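Local coordinates for putative gdp-fucose protein o-fucosyltransferase 1 (Caenorhabditis elegans, PDB 3ZY2), which belongs to the GT-B clan of glycosyltransferase-like folds, with two parallel-sheet cores, and binds guanosine-5'-diphosphate, at residues Q23-L28 / F178-K183; T234-L239 / L252-K257; P238-E243 / N331-F336. One frame throughout, in Å; residues are numbered along the deposited sequence.

How the interactions relate
The three contacts run in a row, with interaction 3 between the buried interaction 1 and the surface interaction 2. The 331-336 segment of interaction 3 holds Ser-334, Thr-335 and Phe-336 of the guanosine-5'-diphosphate pocket. Its centre is about 11 Å from the centres of both interaction 1 and interaction 2, which are themselves about 19 Å apart, centre to centre. Phe-178 of interaction 1 packs against Phe-240 of interaction 3, CZ to CD1 at 3.9 Å. Interaction 2 shares Pro-238 and Leu-239 with interaction 3. The side chains of Phe-178 and Leu-239 lie about 6 Å and 9 Å from the nucleotide, and that of Phe-240 about 5 Å from a manganese ion.

Interaction 1 (Q23-L28 / F178-K183); sequences QVDQFL and FPSKGK
Asp-25 and Ser-180 join helix 20-37, which follows a strand of the six-stranded parallel sheet of this GT-B fold, to the loop that leaves strand 168-171. The carboxylate is held by the hydroxyl and the backbone N of one residue. The hydroxyl Ser-180 OG donates to Asp-25 OD1 at 2.6 Å, while the backbone Ser-180 N donates to Asp-25 OD2 at 2.8 Å. Neither donor lies in the carboxylate plane: OG is raised 36° from it and N 44°. Asp-25 has CG anti to its backbone N, and Ser-180 carries OG between its own N and carbonyl carbon, an arrangement in which N and OG can both serve the same acid. Both atoms of the OG-OD1 pair have a second partner: Asp-25 OD1 forms a salt bridge with Arg-342 of helix 335-346, and Ser-180 OG a hydrogen bond with Trp-185 NE1.

At the next residue of the helix, Gln-26 crosses Phe-178 at about a right angle, with amide and ring planes 72° apart. The extended glutamine lays CG 3.9 Å from Phe-178 CB, and its NE2 is held by the carbonyl of Ala-176, which fixes the amide beside the loop. Phe-178 also packs on Pro-101 of the second subunit. A cis peptide bond precedes Pro-179, and the ring atom Phe-178 CD1 comes to 3.6 Å from Asp-25 OD2.

Interaction 2 (T234-L239 / L252-K257); sequences TTNRPL and LGTLTK
Asn-236 and Thr-254 bring their CA atoms to 6.0 Å, the nearest approach of two irregular loops that flank helix 243-246, and Asn-236 bends its loop there with a left-handed backbone conformation (phi 48°, psi 47°).

The asparagine side chain leaves with CG anti to its backbone N and lays its amide against the backbone of the other loop. The modelled ND2 lies 2.9 Å from Leu-255 N, and the modelled OD1 is 3.1 Å from Gly-253 O. The amide is probably reversed in the model; with nitrogen and oxygen exchanged, both approaches may be hydrogen bonds.

Further along, Leu-239 and Leu-255 cross at about a right angle. Here the branch Leu-255 CD2 does the touching, packing 3.7 Å from Leu-239 CB and 4.2 Å from Leu-239 CD2. Leu-255 also rests on Val-333, which carries this apolar patch inward, and the next residue, Thr-256, caps helix 257-260 with OG1 accepting from Ile-259 N. On the partner loop Arg-237 turns to the second subunit, forming a salt bridge from NE to its Glu-137 OE1, while Thr-235 OG1 is hydrogen-bonded to Tyr-166 OH of that subunit.

The chemistry thus divides the contact: the amide, if turned over, could bond to the backbone through both its oxygen and its nitrogen, whereas the leucine pair contributes apolar contact.

Interaction 3 (P238-E243 / N331-F336); sequences PLFASE and NCVSTF. With GDP (guanosine-5'-diphosphate), chain C.
Ala-241 and Val-333 tie a tight turn to the loop that feeds helix 335-346. The turn, type II' from Leu-239 to Ser-242, presents Ala-241 N to Val-333 O at 3.0 Å; the N-H...O angle is 160°, and the donor stands 41° above the carbonyl plane. Beside this bond, Val-333 CG1 packs against Leu-239 CD2 at 3.9 Å and approaches Phe-240 CD2. Ala-241 CB rests on Ser-334 O and the methyl of Thr-335, and Cys-332, disulfide-bonded to Cys-245, sets SG near Ser-242 O.

Further along, residues 334-336 receive the diphosphate of guanosine-5'-diphosphate. Ser-334, the N-cap residue, donates from OG to O1B at 2.7 Å, while Thr-335 meets O2B with its backbone N at 3.0 Å and with OG1 in a hydrogen bond modelled so short that its exact length is doubtful. The start of the helix would probably help to stabilise the negative charge gathered here.

Phe-336 carries the contact on to the base. Its CB lies beside O1A and O3A, and CG, anti to the backbone N (chi1 -170°), is near O1A and N7. The base lies over one face of the ring, with N7 offset toward the rim. CD1 is 3.3 Å from O1A, and CE1 beyond it meets the ribose at C3' and O3'. On the other branch CD2 comes within 3.6 Å of N7, CE2 reaches O6 at 3.5 Å, and CZ at the tip is near C5 and C6.

Around this site, strand 327-330 of the five-stranded parallel sheet leads into the loop, and Trp-224 of helix 222-229 packs on Val-333 and Ser-334. Met-315, Leu-319 and Met-322 of helix 315-324 bear on the Phe-336 side chain, and Cys-260 of helix 257-260 touches Val-333.

Interaction 1 (Q23-L28 / F178-K183)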
ATOM      1  N   GLN A  23       5.787  15.696   3.572  1.00 11.35           N
ATOM      2  CA  GLN A  23       5.766  15.868   2.125  1.00 11.60           C
ATOM      3  C   GLN A  23       7.177  16.101   1.617  1.00 10.73           C
ATOM      4  O   GLN A  23       7.588  15.515   0.600  1.00 11.90           O
ATOM      5  CB  GLN A  23       4.908  17.056   1.752  1.00 11.64           C
ATOM      6  CG  GLN A  23       3.429  16.831   2.053  1.00 12.25           C
ATOM      7  CD  GLN A  23       2.643  18.106   1.985  1.00 12.90           C
ATOM      8  OE1 GLN A  23       2.933  18.991   1.166  1.00 12.97           O
ATOM      9  NE2 GLN A  23       1.633  18.234   2.876  1.00 12.78           N
ATOM     10  N   VAL A  24       7.926  16.963   2.317  1.00 10.88           N
ATOM     11  CA  VAL A  24       9.313  17.223   1.934  1.00 11.00           C
ATOM     12  C   VAL A  24      10.153  15.958   2.113  1.00 11.62           C
ATOM     13  O   VAL A  24      10.984  15.650   1.274  1.00 11.25           O
ATOM     14  CB  VAL A  24       9.912  18.399   2.726  1.00  9.83           C
ATOM     15  CG1 VAL A  24      11.397  18.573   2.413  1.00 11.29           C
ATOM     16  CG2 VAL A  24       9.161  19.692   2.376  1.00 12.44           C
ATOM     17  N   ASP A  25       9.923  15.222   3.205  1.00 11.90           N
ATOM     18  CA  ASP A  25      10.665  13.982   3.508  1.00 12.65           C
ATOM     19  C   ASP A  25      10.542  12.968   2.353  1.00 12.58           C
ATOM     20  O   ASP A  25      11.546  12.400   1.892  1.00 14.67           O
ATOM     21  CB  ASP A  25      10.158  13.421   4.842  1.00 12.86           C
ATOM     22  CG  ASP A  25      11.203  12.629   5.570  1.00 13.94           C
ATOM     23  OD1 ASP A  25      12.378  13.062   5.593  1.00 15.10           O
ATOM     24  OD2 ASP A  25      10.849  11.573   6.112  1.00 18.12           O
ATOM     25  N   GLN A  26       9.326  12.804   1.839  1.00 13.04           N
ATOM     26  CA  GLN A  26       9.118  11.883   0.712  1.00 13.03           C
ATOM     27  C   GLN A  26       9.627  12.510  -0.586  1.00 12.44           C
ATOM     28  O   GLN A  26      10.171  11.811  -1.441  1.00 12.63           O
ATOM     29  CB  GLN A  26       7.637  11.506   0.590  1.00 13.95           C
ATOM     30  CG  GLN A  26       7.192  10.520   1.659  1.00 16.31           C
ATOM     31  CD  GLN A  26       5.892   9.843   1.277  1.00 18.23           C
ATOM     32  OE1 GLN A  26       4.852  10.484   1.234  1.00 18.54           O
ATOM     33  NE2 GLN A  26       5.950   8.546   0.981  1.00 19.39           N
ATOM     34  N   PHE A  27       9.501  13.827  -0.737  1.00 12.33           N
ATOM     35  CA  PHE A  27       9.962  14.511  -1.965  1.00 11.76           C
ATOM     36  C   PHE A  27      11.469  14.296  -2.239  1.00 11.77           C
ATOM     37  O   PHE A  27      11.860  14.072  -3.373  1.00 12.73           O
ATOM     38  CB  PHE A  27       9.582  16.004  -1.864  1.00 12.46           C
ATOM     39  CG  PHE A  27      10.059  16.846  -2.988  1.00 12.53           C
ATOM     40  CD1 PHE A  27       9.903  16.470  -4.320  1.00 14.98           C
ATOM     41  CD2 PHE A  27      10.610  18.091  -2.713  1.00 14.84           C
ATOM     42  CE1 PHE A  27      10.355  17.316  -5.363  1.00 15.04           C
ATOM     43  CE2 PHE A  27      11.041  18.938  -3.745  1.00 16.85           C
ATOM     44  CZ  PHE A  27      10.920  18.526  -5.083  1.00 15.57           C
ATOM     45  N   LEU A  28      12.292  14.311  -1.186  1.00 11.21           N
ATOM     46  CA  LEU A  28      13.732  13.990  -1.336  1.00 12.56           C
ATOM     47  C   LEU A  28      13.923  12.624  -1.982  1.00 11.89           C
ATOM     48  O   LEU A  28      14.750  12.475  -2.886  1.00 13.91           O
ATOM     49  CB  LEU A  28      14.430  14.006   0.020  1.00 12.14           C
ATOM     50  CG  LEU A  28      14.367  15.342   0.754  1.00 12.73           C
ATOM     51  CD1 LEU A  28      15.143  15.171   2.060  1.00 15.64           C
ATOM     52  CD2 LEU A  28      14.915  16.468  -0.086  1.00 13.72           C
ATOM     53  N   PHE A 178       9.084   6.452   3.591  1.00 16.90           N
ATOM     54  CA  PHE A 178       8.811   7.324   4.700  1.00 16.97           C
ATOM     55  C   PHE A 178       8.897   6.525   5.978  1.00 17.25           C
ATOM     56  O   PHE A 178       8.308   5.454   6.064  1.00 18.10           O
ATOM     57  CB  PHE A 178       7.421   7.951   4.610  1.00 16.54           C
ATOM     58  CG  PHE A 178       7.102   8.811   5.794  1.00 17.66           C
ATOM     59  CD1 PHE A 178       7.572  10.122   5.851  1.00 17.70           C
ATOM     60  CD2 PHE A 178       6.435   8.288   6.898  1.00 19.55           C
ATOM     61  CE1 PHE A 178       7.318  10.940   6.965  1.00 19.16           C
ATOM     62  CE2 PHE A 178       6.156   9.091   8.017  1.00 21.33           C
ATOM     63  CZ  PHE A 178       6.615  10.427   8.051  1.00 20.74           C
ATOM     64  N   PRO A 179       9.632   7.023   6.975  1.00 17.07           N
ATOM     65  CA  PRO A 179      10.506   8.209   6.959  1.00 16.59           C
ATOM     66  C   PRO A 179      11.648   8.069   5.946  1.00 16.67           C
ATOM     67  O   PRO A 179      11.996   6.955   5.545  1.00 18.45           O
ATOM     68  CB  PRO A 179      11.060   8.227   8.397  1.00 17.76           C
ATOM     69  CG  PRO A 179      10.005   7.491   9.194  1.00 19.63           C
ATOM     70  CD  PRO A 179       9.631   6.374   8.303  1.00 18.06           C
ATOM     71  N   SER A 180      12.229   9.192   5.531  1.00 15.59           N
ATOM     72  CA  SER A 180      13.311   9.143   4.540  1.00 16.25           C
ATOM     73  C   SER A 180      14.531   8.374   5.037  1.00 16.79           C
ATOM     74  O   SER A 180      14.840   8.359   6.244  1.00 17.56           O
ATOM     75  CB  SER A 180      13.761  10.554   4.154  1.00 16.11           C
ATOM     76  OG  SER A 180      14.181  11.264   5.312  1.00 15.25           O
ATOM     77  N   LYS A 181      15.231   7.778   4.087  1.00 17.90           N
ATOM     78  CA  LYS A 181      16.488   7.092   4.367  1.00 19.49           C
ATOM     79  C   LYS A 181      17.635   8.081   4.417  1.00 18.91           C
ATOM     80  O   LYS A 181      17.655   9.068   3.672  1.00 18.69           O
ATOM     81  CB  LYS A 181      16.749   6.022   3.316  1.00 20.74           C
ATOM     82  CG  LYS A 181      15.633   4.980   3.220  1.00 23.80           C
ATOM     83  CD  LYS A 181      16.072   3.731   2.479  1.00 31.53           C
ATOM     84  CE  LYS A 181      14.916   2.732   2.421  1.00 35.00           C
ATOM     85  NZ  LYS A 181      15.335   1.349   2.044  1.00 37.66           N
ATOM     86  N   GLY A 182      18.625   7.786   5.262  1.00 19.44           N
ATOM     87  CA  GLY A 182      19.805   8.674   5.394  1.00 19.37           C
ATOM     88  C   GLY A 182      20.451   9.065   4.068  1.00 19.50           C
ATOM     89  O   GLY A 182      20.979  10.166   3.927  1.00 19.66           O
ATOM     90  N   LYS A 183      20.395   8.155   3.094  1.00 20.08           N
ATOM     91  CA  LYS A 183      21.015   8.334   1.781  1.00 21.68           C
ATOM     92  C   LYS A 183      20.479   9.532   0.996  1.00 19.80           C
ATOM     93  O   LYS A 183      21.169  10.075   0.124  1.00 20.09           O
ATOM     94  CB  LYS A 183      20.832   7.040   0.962  1.00 22.94           C
ATOM     95  CG  LYS A 183      21.592   6.920  -0.358  1.00 29.40           C
ATOM     96  CD  LYS A 183      21.973   5.446  -0.576  1.00 37.11           C
ATOM     97  CE  LYS A 183      22.639   5.169  -1.931  1.00 40.72           C
ATOM     98  NZ  LYS A 183      21.638   5.130  -3.039  1.00 44.15           N
TER

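Interaction 2 (T234-L239 / L252-K257)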
ATOM      1  N   THR A 234      10.376  -0.375  24.590  1.00 38.62           N
ATOM      2  CA  THR A 234      10.942  -1.717  24.554  1.00 39.53           C
ATOM      3  C   THR A 234      11.257  -2.110  23.108  1.00 38.17           C
ATOM      4  O   THR A 234      12.292  -2.724  22.839  1.00 38.99           O
ATOM      5  CB  THR A 234      10.009  -2.760  25.215  1.00 40.90           C
ATOM      6  OG1 THR A 234       8.680  -2.595  24.708  1.00 42.91           O
ATOM      7  CG2 THR A 234       9.988  -2.584  26.722  1.00 41.14           C
ATOM      8  N   THR A 235      10.368  -1.749  22.185  1.00 35.55           N
ATOM      9  CA  THR A 235      10.593  -2.047  20.769  1.00 34.60           C
ATOM     10  C   THR A 235      11.455  -0.966  20.098  1.00 32.46           C
ATOM     11  O   THR A 235      12.170  -1.244  19.130  1.00 31.96           O
ATOM     12  CB  THR A 235       9.271  -2.306  19.994  1.00 34.42           C
ATOM     13  OG1 THR A 235       9.558  -2.560  18.614  1.00 37.87           O
ATOM     14  CG2 THR A 235       8.302  -1.141  20.088  1.00 32.08           C
ATOM     15  N   ASN A 236      11.375   0.260  20.620  1.00 30.22           N
ATOM     16  CA  ASN A 236      12.267   1.345  20.210  1.00 28.25           C
ATOM     17  C   ASN A 236      12.407   1.492  18.691  1.00 26.56           C
ATOM     18  O   ASN A 236      13.515   1.614  18.175  1.00 25.90           O
ATOM     19  CB  ASN A 236      13.637   1.132  20.889  1.00 29.11           C
ATOM     20  CG  ASN A 236      14.608   2.276  20.666  1.00 29.38           C
ATOM     21  OD1 ASN A 236      15.822   2.060  20.521  1.00 33.73           O
ATOM     22  ND2 ASN A 236      14.103   3.494  20.698  1.00 26.25           N
ATOM     23  N   ARG A 237      11.282   1.474  17.974  1.00 25.43           N
ATOM     24  CA  ARG A 237      11.313   1.663  16.521  1.00 25.27           C
ATOM     25  C   ARG A 237      11.437   3.133  16.176  1.00 24.73           C
ATOM     26  O   ARG A 237      11.061   3.997  16.983  1.00 24.78           O
ATOM     27  CB  ARG A 237      10.044   1.120  15.858  1.00 25.28           C
ATOM     28  CG  ARG A 237       9.856  -0.377  16.021  1.00 25.82           C
ATOM     29  CD  ARG A 237      11.036  -1.161  15.461  1.00 27.60           C
ATOM     30  NE  ARG A 237      10.722  -2.585  15.390  1.00 28.24           N
ATOM     31  CZ  ARG A 237      11.592  -3.546  15.084  1.00 31.09           C
ATOM     32  NH1 ARG A 237      12.861  -3.260  14.810  1.00 31.47           N
ATOM     33  NH2 ARG A 237      11.184  -4.810  15.050  1.00 34.02           N
ATOM     34  N   PRO A 238      11.946   3.432  14.963  1.00 23.77           N
ATOM     35  CA  PRO A 238      11.884   4.805  14.480  1.00 23.21           C
ATOM     36  C   PRO A 238      10.462   5.340  14.518  1.00 23.23           C
ATOM     37  O   PRO A 238       9.476   4.614  14.235  1.00 23.28           O
ATOM     38  CB  PRO A 238      12.361   4.689  13.036  1.00 22.52           C
ATOM     39  CG  PRO A 238      13.315   3.531  13.087  1.00 23.91           C
ATOM     40  CD  PRO A 238      12.654   2.552  14.014  1.00 24.39           C
ATOM     41  N   LEU A 239      10.362   6.608  14.894  1.00 22.54           N
ATOM     42  CA  LEU A 239       9.099   7.301  14.866  1.00 22.09           C
ATOM     43  C   LEU A 239       9.363   8.587  14.129  1.00 20.52           C
ATOM     44  O   LEU A 239      10.130   9.436  14.603  1.00 20.59           O
ATOM     45  CB  LEU A 239       8.605   7.560  16.286  1.00 22.37           C
ATOM     46  CG  LEU A 239       7.273   8.315  16.397  1.00 23.77           C
ATOM     47  CD1 LEU A 239       6.081   7.535  15.775  1.00 25.42           C
ATOM     48  CD2 LEU A 239       7.005   8.656  17.860  1.00 24.02           C
ATOM     49  N   LEU A 252      22.051   4.538  18.223  1.00 34.00           N
ATOM     50  CA  LEU A 252      22.689   5.407  19.222  1.00 33.47           C
ATOM     51  C   LEU A 252      21.972   5.473  20.577  1.00 33.70           C
ATOM     52  O   LEU A 252      22.522   6.015  21.543  1.00 34.19           O
ATOM     53  CB  LEU A 252      22.857   6.831  18.665  1.00 32.82           C
ATOM     54  CG  LEU A 252      23.866   7.071  17.541  1.00 32.36           C
ATOM     55  CD1 LEU A 252      23.792   8.513  17.054  1.00 32.00           C
ATOM     56  CD2 LEU A 252      25.280   6.734  17.993  1.00 35.16           C
ATOM     57  N   GLY A 253      20.752   4.941  20.656  1.00 33.29           N
ATOM     58  CA  GLY A 253      19.975   5.040  21.890  1.00 33.53           C
ATOM     59  C   GLY A 253      18.494   4.740  21.782  1.00 32.63           C
ATOM     60  O   GLY A 253      18.006   4.251  20.753  1.00 32.41           O
ATOM     61  N   THR A 254      17.770   5.045  22.856  1.00 32.41           N
ATOM     62  CA  THR A 254      16.332   4.793  22.908  1.00 32.18           C
ATOM     63  C   THR A 254      15.545   6.093  22.791  1.00 30.35           C
ATOM     64  O   THR A 254      15.820   7.047  23.503  1.00 30.69           O
ATOM     65  CB  THR A 254      15.919   4.089  24.222  1.00 33.08           C
ATOM     66  OG1 THR A 254      16.240   4.929  25.337  1.00 37.70           O
ATOM     67  CG2 THR A 254      16.648   2.762  24.379  1.00 34.21           C
ATOM     68  N   LEU A 255      14.566   6.127  21.895  1.00 29.35           N
ATOM     69  CA  LEU A 255      13.628   7.246  21.856  1.00 27.90           C
ATOM     70  C   LEU A 255      12.737   7.253  23.107  1.00 29.31           C
ATOM     71  O   LEU A 255      12.034   6.277  23.386  1.00 30.04           O
ATOM     72  CB  LEU A 255      12.773   7.191  20.591  1.00 26.63           C
ATOM     73  CG  LEU A 255      11.798   8.355  20.396  1.00 25.62           C
ATOM     74  CD1 LEU A 255      12.578   9.675  20.327  1.00 23.57           C
ATOM     75  CD2 LEU A 255      10.934   8.159  19.142  1.00 24.66           C
ATOM     76  N   THR A 256      12.788   8.348  23.862  1.00 29.74           N
ATOM     77  CA  THR A 256      11.942   8.532  25.043  1.00 31.19           C
ATOM     78  C   THR A 256      10.881   9.616  24.852  1.00 30.89           C
ATOM     79  O   THR A 256      10.976  10.448  23.941  1.00 29.11           O
ATOM     80  CB  THR A 256      12.760   8.953  26.268  1.00 31.63           C
ATOM     81  OG1 THR A 256      13.409  10.208  26.000  1.00 31.46           O
ATOM     82  CG2 THR A 256      13.800   7.884  26.653  1.00 32.98           C
ATOM     83  N   LYS A 257       9.881   9.606  25.727  1.00 32.06           N
ATOM     84  CA  LYS A 257       8.921  10.700  25.856  1.00 32.67           C
ATOM     85  C   LYS A 257       9.580  12.059  26.093  1.00 32.08           C
ATOM     86  O   LYS A 257       9.094  13.064  25.582  1.00 31.58           O
ATOM     87  CB  LYS A 257       7.965  10.428  27.013  1.00 34.06           C
ATOM     88  CG  LYS A 257       6.735   9.626  26.668  1.00 37.06           C
ATOM     89  CD  LYS A 257       5.789   9.564  27.882  1.00 41.31           C
ATOM     90  CE  LYS A 257       5.316  10.966  28.320  1.00 42.57           C
ATOM     91  NZ  LYS A 257       4.769  11.016  29.718  1.00 45.31           N
TER

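Interaction 3 (P238-E243 / N331-F336)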
ATOM      1  N   PRO A 238      11.946   3.432  14.963  1.00 23.77           N
ATOM      2  CA  PRO A 238      11.884   4.805  14.480  1.00 23.21           C
ATOM      3  C   PRO A 238      10.462   5.340  14.518  1.00 23.23           C
ATOM      4  O   PRO A 238       9.476   4.614  14.235  1.00 23.28           O
ATOM      5  CB  PRO A 238      12.361   4.689  13.036  1.00 22.52           C
ATOM      6  CG  PRO A 238      13.315   3.531  13.087  1.00 23.91           C
ATOM      7  CD  PRO A 238      12.654   2.552  14.014  1.00 24.39           C
ATOM      8  N   LEU A 239      10.362   6.608  14.894  1.00 22.54           N
ATOM      9  CA  LEU A 239       9.099   7.301  14.866  1.00 22.09           C
ATOM     10  C   LEU A 239       9.363   8.587  14.129  1.00 20.52           C
ATOM     11  O   LEU A 239      10.130   9.436  14.603  1.00 20.59           O
ATOM     12  CB  LEU A 239       8.605   7.560  16.286  1.00 22.37           C
ATOM     13  CG  LEU A 239       7.273   8.315  16.397  1.00 23.77           C
ATOM     14  CD1 LEU A 239       6.081   7.535  15.775  1.00 25.42           C
ATOM     15  CD2 LEU A 239       7.005   8.656  17.860  1.00 24.02           C
ATOM     16  N   PHE A 240       8.781   8.699  12.944  1.00 20.20           N
ATOM     17  CA  PHE A 240       8.927   9.887  12.123  1.00 20.06           C
ATOM     18  C   PHE A 240      10.404  10.194  11.903  1.00 19.14           C
ATOM     19  O   PHE A 240      11.119   9.335  11.410  1.00 20.53           O
ATOM     20  CB  PHE A 240       8.128  11.036  12.735  1.00 20.70           C
ATOM     21  CG  PHE A 240       6.654  10.740  12.855  1.00 21.91           C
ATOM     22  CD1 PHE A 240       6.010   9.943  11.914  1.00 24.56           C
ATOM     23  CD2 PHE A 240       5.918  11.250  13.922  1.00 25.51           C
ATOM     24  CE1 PHE A 240       4.630   9.643  12.049  1.00 25.85           C
ATOM     25  CE2 PHE A 240       4.557  10.977  14.047  1.00 26.37           C
ATOM     26  CZ  PHE A 240       3.921  10.174  13.112  1.00 27.74           C
ATOM     27  N   ALA A 241      10.873  11.375  12.310  1.00 17.62           N
ATOM     28  CA  ALA A 241      12.242  11.785  11.999  1.00 16.53           C
ATOM     29  C   ALA A 241      13.281  11.357  13.038  1.00 16.71           C
ATOM     30  O   ALA A 241      14.429  11.820  13.004  1.00 16.87           O
ATOM     31  CB  ALA A 241      12.299  13.299  11.794  1.00 15.61           C
ATOM     32  N   SER A 242      12.900  10.489  13.970  1.00 17.34           N
ATOM     33  CA  SER A 242      13.758  10.222  15.130  1.00 18.08           C
ATOM     34  C   SER A 242      15.189   9.740  14.813  1.00 18.44           C
ATOM     35  O   SER A 242      16.097   9.917  15.623  1.00 18.56           O
ATOM     36  CB  SER A 242      13.051   9.269  16.094  1.00 19.68           C
ATOM     37  OG  SER A 242      12.801   8.032  15.452  1.00 20.57           O
ATOM     38  N   GLU A 243      15.398   9.141  13.642  1.00 18.41           N
ATOM     39  CA  GLU A 243      16.756   8.699  13.248  1.00 19.43           C
ATOM     40  C   GLU A 243      17.719   9.867  12.979  1.00 19.40           C
ATOM     41  O   GLU A 243      18.934   9.679  12.914  1.00 19.54           O
ATOM     42  CB  GLU A 243      16.684   7.741  12.063  1.00 19.83           C
ATOM     43  CG  GLU A 243      15.859   6.467  12.391  1.00 21.22           C
ATOM     44  CD  GLU A 243      15.425   5.686  11.158  1.00 22.04           C
ATOM     45  OE1 GLU A 243      14.576   6.181  10.372  1.00 22.23           O
ATOM     46  OE2 GLU A 243      15.932   4.546  10.986  1.00 23.79           O
ATOM     47  N   ASN A 331      13.240  19.444  17.619  1.00 12.24           N
ATOM     48  CA  ASN A 331      12.576  18.267  18.148  1.00 14.37           C
ATOM     49  C   ASN A 331      12.971  17.096  17.273  1.00 14.20           C
ATOM     50  O   ASN A 331      12.694  17.082  16.073  1.00 14.93           O
ATOM     51  CB  ASN A 331      11.069  18.475  18.116  1.00 14.36           C
ATOM     52  CG  ASN A 331      10.343  17.340  18.750  1.00 15.59           C
ATOM     53  OD1 ASN A 331      10.433  16.210  18.270  1.00 16.77           O
ATOM     54  ND2 ASN A 331       9.659  17.602  19.860  1.00 16.49           N
ATOM     55  N   CYS A 332      13.631  16.122  17.880  1.00 16.14           N
ATOM     56  CA  CYS A 332      14.185  15.015  17.124  1.00 16.66           C
ATOM     57  C   CYS A 332      13.144  14.176  16.389  1.00 16.11           C
ATOM     58  O   CYS A 332      13.450  13.576  15.354  1.00 16.09           O
ATOM     59  CB  CYS A 332      14.966  14.132  18.063  1.00 18.76           C
ATOM     60  SG  CYS A 332      15.624  12.709  17.204  1.00 22.06           S
ATOM     61  N   VAL A 333      11.932  14.105  16.921  1.00 15.62           N
ATOM     62  CA  VAL A 333      10.898  13.266  16.297  1.00 15.79           C
ATOM     63  C   VAL A 333      10.218  13.983  15.124  1.00 14.57           C
ATOM     64  O   VAL A 333       9.688  13.373  14.206  1.00 15.28           O
ATOM     65  CB  VAL A 333       9.859  12.766  17.363  1.00 16.54           C
ATOM     66  CG1 VAL A 333       8.764  11.928  16.721  1.00 18.56           C
ATOM     67  CG2 VAL A 333      10.574  12.002  18.438  1.00 18.07           C
ATOM     68  N   SER A 334      10.258  15.302  15.129  1.00 13.99           N
ATOM     69  CA  SER A 334       9.496  16.047  14.144  1.00 12.81           C
ATOM     70  C   SER A 334      10.173  16.095  12.774  1.00 12.49           C
ATOM     71  O   SER A 334      11.343  16.530  12.642  1.00 12.01           O
ATOM     72  CB  SER A 334       9.274  17.458  14.652  1.00 13.23           C
ATOM     73  OG  SER A 334       8.711  18.265  13.645  1.00 12.54           O
ATOM     74  N   THR A 335       9.424  15.730  11.742  1.00 12.52           N
ATOM     75  CA  THR A 335       9.940  15.873  10.375  1.00 12.49           C
ATOM     76  C   THR A 335      10.047  17.339   9.938  1.00 12.70           C
ATOM     77  O   THR A 335      10.747  17.656   8.972  1.00 12.36           O
ATOM     78  CB  THR A 335       9.125  15.102   9.315  1.00 12.51           C
ATOM     79  OG1 THR A 335       7.793  15.638   9.255  1.00 12.42           O
ATOM     80  CG2 THR A 335       9.088  13.621   9.660  1.00 14.23           C
ATOM     81  N   PHE A 336       9.342  18.223  10.645  1.00 10.92           N
ATOM     82  CA  PHE A 336       9.442  19.658  10.419  1.00 10.18           C
ATOM     83  C   PHE A 336      10.822  20.157  10.903  1.00 10.54           C
ATOM     84  O   PHE A 336      11.553  20.836  10.173  1.00 11.01           O
ATOM     85  CB  PHE A 336       8.252  20.326  11.119  1.00 10.92           C
ATOM     86  CG  PHE A 336       8.059  21.777  10.793  1.00 11.82           C
ATOM     87  CD1 PHE A 336       7.269  22.158   9.700  1.00 11.78           C
ATOM     88  CD2 PHE A 336       8.570  22.768  11.632  1.00 13.25           C
ATOM     89  CE1 PHE A 336       7.062  23.517   9.415  1.00 14.18           C
ATOM     90  CE2 PHE A 336       8.337  24.138  11.366  1.00 13.63           C
ATOM     91  CZ  PHE A 336       7.589  24.503  10.271  1.00 12.74           C
TER
HETATM   92  PB  GDP C1381       5.702  16.600  12.110  0.50 29.74           P
HETATM   93  O1B GDP C1381       6.208  17.712  12.953  0.50 17.02           O
HETATM   94  O2B GDP C1381       6.498  15.456  11.405  0.50 22.43           O
HETATM   95  O3B GDP C1381       4.061  16.484  12.020  0.50 23.19           O
HETATM   96  O3A GDP C1381       5.751  17.794  10.873  0.50 15.80           O
HETATM   97  PA  GDP C1381       4.699  17.897   9.520  0.50 25.82           P
HETATM   98  O1A GDP C1381       5.537  19.366   9.099  0.50 17.65           O
HETATM   99  O2A GDP C1381       4.508  16.891   8.672  0.50 10.46           O
HETATM  100  O5' GDP C1381       3.326  18.138  10.649  0.50 24.32           O
HETATM  101  C5' GDP C1381       3.733  19.299  11.040  0.50 20.91           C
HETATM  102  C4' GDP C1381       2.993  20.420  11.123  0.50 28.72           C
HETATM  103  O4' GDP C1381       2.341  21.156  12.078  0.50 28.48           O
HETATM  104  C3' GDP C1381       3.717  21.284  10.313  0.50 23.44           C
HETATM  105  O3' GDP C1381       3.615  21.502   8.593  0.50 21.22           O
HETATM  106  C2' GDP C1381       2.836  23.291  10.405  0.50 50.32           C
HETATM  107  O2' GDP C1381       1.752  23.148   9.600  0.50 20.56           O
HETATM  108  C1' GDP C1381       2.613  22.893  11.853  0.50 29.92           C
HETATM  109  N9  GDP C1381       3.702  23.182  12.471  0.50 25.66           N
HETATM  110  C8  GDP C1381       4.846  22.029  13.305  0.50 26.93           C
HETATM  111  N7  GDP C1381       5.543  23.082  13.591  0.50 30.98           N
HETATM  112  C5  GDP C1381       5.393  24.322  13.340  0.50 21.33           C
HETATM  113  C6  GDP C1381       5.980  25.952  13.488  0.50 26.25           C
HETATM  114  O6  GDP C1381       6.956  25.897  14.079  0.50 22.12           O
HETATM  115  N1  GDP C1381       5.256  26.562  12.975  0.50 22.09           N
HETATM  116  C2  GDP C1381       4.196  26.627  12.330  0.50 23.77           C
HETATM  117  N2  GDP C1381       3.661  27.361  11.918  0.50 19.79           N
HETATM  118  N3  GDP C1381       3.296  25.391  11.945  0.50 25.23           N
HETATM  119  C4  GDP C1381       4.026  24.289  12.526  0.50 22.66           C